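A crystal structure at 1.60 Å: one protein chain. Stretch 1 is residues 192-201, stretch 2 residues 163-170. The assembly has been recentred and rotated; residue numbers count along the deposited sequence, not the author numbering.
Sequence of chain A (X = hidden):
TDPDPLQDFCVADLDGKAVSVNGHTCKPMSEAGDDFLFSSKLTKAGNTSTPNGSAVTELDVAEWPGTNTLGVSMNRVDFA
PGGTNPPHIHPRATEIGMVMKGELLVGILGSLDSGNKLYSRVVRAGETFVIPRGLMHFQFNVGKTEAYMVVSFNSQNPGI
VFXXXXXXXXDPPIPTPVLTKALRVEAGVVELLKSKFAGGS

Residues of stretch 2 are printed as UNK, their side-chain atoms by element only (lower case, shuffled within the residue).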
# COMPACT_ATOMS: atom_id res chain seq x y z
N LEU A 192 -13.02 41.60 -8.14
CA LEU A 192 -12.66 41.61 -9.55
C LEU A 192 -12.27 40.20 -9.99
O LEU A 192 -12.71 39.71 -11.03
CB LEU A 192 -11.51 42.58 -9.83
CG LEU A 192 -10.88 42.54 -11.22
CD1 LEU A 192 -11.84 43.11 -12.26
CD2 LEU A 192 -9.56 43.30 -11.23
N LEU A 193 -11.44 39.53 -9.19
CA LEU A 193 -11.04 38.16 -9.48
C LEU A 193 -12.24 37.22 -9.51
O LEU A 193 -12.39 36.43 -10.45
CB LEU A 193 -9.99 37.70 -8.46
CG LEU A 193 -8.59 38.30 -8.67
CD1 LEU A 193 -7.83 38.37 -7.36
CD2 LEU A 193 -7.82 37.50 -9.71
N LYS A 194 -13.14 37.32 -8.54
CA LYS A 194 -14.34 36.49 -8.50
C LYS A 194 -15.21 36.66 -9.73
O LYS A 194 -15.76 35.68 -10.26
CB LYS A 194 -15.18 36.78 -7.25
CG LYS A 194 -14.64 36.22 -5.95
CD LYS A 194 -15.64 36.44 -4.82
CE LYS A 194 -15.20 35.75 -3.54
NZ LYS A 194 -16.24 35.83 -2.47
N SER A 195 -15.32 37.88 -10.26
CA SER A 195 -16.13 38.16 -11.43
C SER A 195 -15.66 37.42 -12.67
O SER A 195 -16.46 37.14 -13.57
CB SER A 195 -16.19 39.67 -11.70
OG SER A 195 -15.01 40.13 -12.34
N LYS A 196 -14.38 37.06 -12.75
CA LYS A 196 -13.83 36.34 -13.88
C LYS A 196 -14.09 34.84 -13.83
O LYS A 196 -13.90 34.15 -14.84
CB LYS A 196 -12.31 36.57 -13.94
CG LYS A 196 -11.88 38.02 -13.85
CD LYS A 196 -12.36 38.83 -15.04
CE LYS A 196 -11.91 40.28 -14.93
NZ LYS A 196 -12.39 41.09 -16.09
N PHE A 197 -14.46 34.31 -12.67
CA PHE A 197 -14.71 32.88 -12.51
C PHE A 197 -16.14 32.58 -12.10
O PHE A 197 -16.47 31.43 -11.76
CB PHE A 197 -13.74 32.26 -11.49
CG PHE A 197 -12.31 32.31 -11.95
CD1 PHE A 197 -11.52 33.41 -11.67
CD2 PHE A 197 -11.78 31.27 -12.71
CE1 PHE A 197 -10.22 33.48 -12.12
CE2 PHE A 197 -10.47 31.33 -13.15
CZ PHE A 197 -9.69 32.43 -12.85
N ALA A 198 -17.06 33.51 -12.35
CA ALA A 198 -18.47 33.34 -12.01
C ALA A 198 -19.20 32.36 -12.92
O ALA A 198 -20.25 31.82 -12.55
CB ALA A 198 -19.16 34.70 -12.06
N GLY A 199 -18.68 32.07 -14.10
CA GLY A 199 -19.27 31.17 -15.06
C GLY A 199 -19.16 29.69 -14.73
O GLY A 199 -19.88 28.88 -15.33
N GLY A 200 -18.24 29.31 -13.85
CA GLY A 200 -18.07 27.92 -13.46
C GLY A 200 -16.95 27.23 -14.23
O GLY A 200 -16.82 26.00 -14.19
N SER A 201 -16.14 28.01 -14.94
CA SER A 201 -15.03 27.46 -15.71
C SER A 201 -13.91 28.49 -15.84
O SER A 201 -12.81 28.13 -16.29
CB SER A 201 -15.50 27.01 -17.10
OG SER A 201 -16.06 28.08 -17.83
OXT SER A 201 -14.15 29.66 -15.45
N UNK A 163 -6.46 25.63 -9.32
CA UNK A 163 -6.27 26.66 -8.30
C UNK A 163 -7.09 27.92 -8.48
O UNK A 163 -7.82 28.31 -7.55
c UNK A 163 -4.61 28.04 -7.04
c UNK A 163 -4.09 25.67 -7.58
c UNK A 163 -4.78 26.93 -8.07
N UNK A 164 -7.03 28.59 -9.62
CA UNK A 164 -7.80 29.81 -9.84
C UNK A 164 -9.29 29.60 -9.70
O UNK A 164 -9.97 30.30 -8.94
c UNK A 164 -6.09 29.58 -11.50
c UNK A 164 -6.18 28.25 -10.78
c UNK A 164 -7.41 30.24 -11.25
N UNK A 165 -9.84 28.59 -10.38
CA UNK A 165 -11.27 28.30 -10.30
C UNK A 165 -11.71 27.92 -8.89
O UNK A 165 -12.78 28.36 -8.45
c UNK A 165 -14.03 27.91 -11.75
c UNK A 165 -13.27 25.59 -12.31
c UNK A 165 -11.65 27.22 -11.31
c UNK A 165 -13.11 26.77 -11.35
N UNK A 166 -10.93 27.13 -8.16
CA UNK A 166 -11.32 26.75 -6.80
C UNK A 166 -11.26 27.94 -5.85
O UNK A 166 -12.15 28.13 -5.02
o UNK A 166 -10.58 24.48 -7.19
c UNK A 166 -10.44 25.60 -6.29
c UNK A 166 -10.84 25.18 -4.89
N UNK A 167 -10.23 28.77 -5.96
CA UNK A 167 -10.07 29.92 -5.10
C UNK A 167 -11.15 30.99 -5.28
O UNK A 167 -11.61 31.57 -4.29
c UNK A 167 -8.77 30.67 -5.39
c UNK A 167 -7.50 30.54 -4.59
c UNK A 167 -6.64 31.79 -4.83
c UNK A 167 -7.69 30.36 -3.09
N UNK A 168 -11.50 31.29 -6.53
CA UNK A 168 -12.44 32.35 -6.82
C UNK A 168 -13.81 31.95 -7.32
O UNK A 168 -14.68 32.83 -7.35
c UNK A 168 -8.05 33.93 -7.58
c UNK A 168 -9.17 35.18 -5.86
c UNK A 168 -10.38 34.70 -6.31
c UNK A 168 -8.00 34.80 -6.50
c UNK A 168 -9.28 33.45 -8.01
c UNK A 168 -11.78 33.30 -7.86
c UNK A 168 -10.45 33.83 -7.39
N UNK A 169 -14.05 30.69 -7.67
CA UNK A 169 -15.34 30.30 -8.21
C UNK A 169 -15.86 28.96 -7.72
O UNK A 169 -16.52 28.24 -8.49
N UNK A 170 -15.54 28.59 -6.48
CA UNK A 170 -16.03 27.33 -5.93
C UNK A 170 -17.54 27.41 -5.78
O UNK A 170 -18.10 28.50 -5.94
o UNK A 170 -15.49 28.02 -3.62
c UNK A 170 -15.35 27.01 -4.60
O HOH W 1 -16.91 33.68 -8.63
O HOH W 2 -18.10 29.51 -10.41

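Position 163 has three side-chain carbons, one bearing the other two. It stays out of reach of stretch 1. The fork at CB means valine. The O of Val-163 accepts a helical hydrogen bond from the N of residue 167 at 2.9 Å.

Position 164 has three carbons that close a ring onto the backbone N. The CB of 164 lies 3.5 Å from Phe-197 CZ, and the backbone C of 164 sits over one face of the Phe-197 ring. The closed ring is that of proline, Pro-164.

Position 165 has four carbons, forked at the second. Its CA-to-CB bond points sideways, but the end of the side chain comes nearer to stretch 1. The CA of 165 lies 3.9 Å from Phe-197 CD2. Carbon branching beyond CB identifies leucine. Leu-165 CD1 is 3.8 Å from Ser-201 N and 4.2 Å from Phe-197 CD2, so it packs beside both the ring and the chain terminus.

Position 166 has one carbon carrying one oxygen and one carbon. It points away and makes no contact with stretch 1. This is threonine. The hydroxyl of Thr-166 is hydrogen-bonded to a residue just outside one of the stretches.

Position 167 again has four carbons forked at the second. It is buried but does not reach stretch 1. The fork makes it leucine, Leu-167.

Position 168 has one carbon followed by a ring of six carbons, with no oxygen. It points toward stretch 1. The CB of 168 lies 3.8 Å from Phe-197 CD1. Leu-193 CB lies over the face of the 168 ring, 3.8 Å from its centroid, in a CH-pi contact. The residue is phenylalanine. Leu-193 CD1 is 3.7 Å from Phe-168 CZ.

Position 169 has no side-chain atoms. The CA of 169 lies 3.9 Å from Phe-197 O. An ideal CB here would fall 2.6 Å from that same Phe-197 O, a clash. The residue is glycine, Gly-169.

Position 170 has one carbon and then one oxygen. It points away and makes no contact with stretch 1. It is serine. The hydroxyl of Ser-170 is hydrogen-bonded to a residue just outside one of the stretches.

The contact is mainly apolar. No direct hydrogen bond crosses it. Phe-197 packs against Pro-164, Leu-165 and Phe-168, while Leu-193 covers part of the Phe-168 ring. Two waters join the backbones by donating to carbonyls on both stretches. Water 1 lies 2.7 Å from Phe-168 O and 2.8 Å from Lys-194 O. Water 2 lies 2.8 Å from Gly-169 O and 2.9 Å from Phe-197 O. Together the stretches bury 440 Å², both sides summed.

Stretch 2 163-170: VPLTLFGS
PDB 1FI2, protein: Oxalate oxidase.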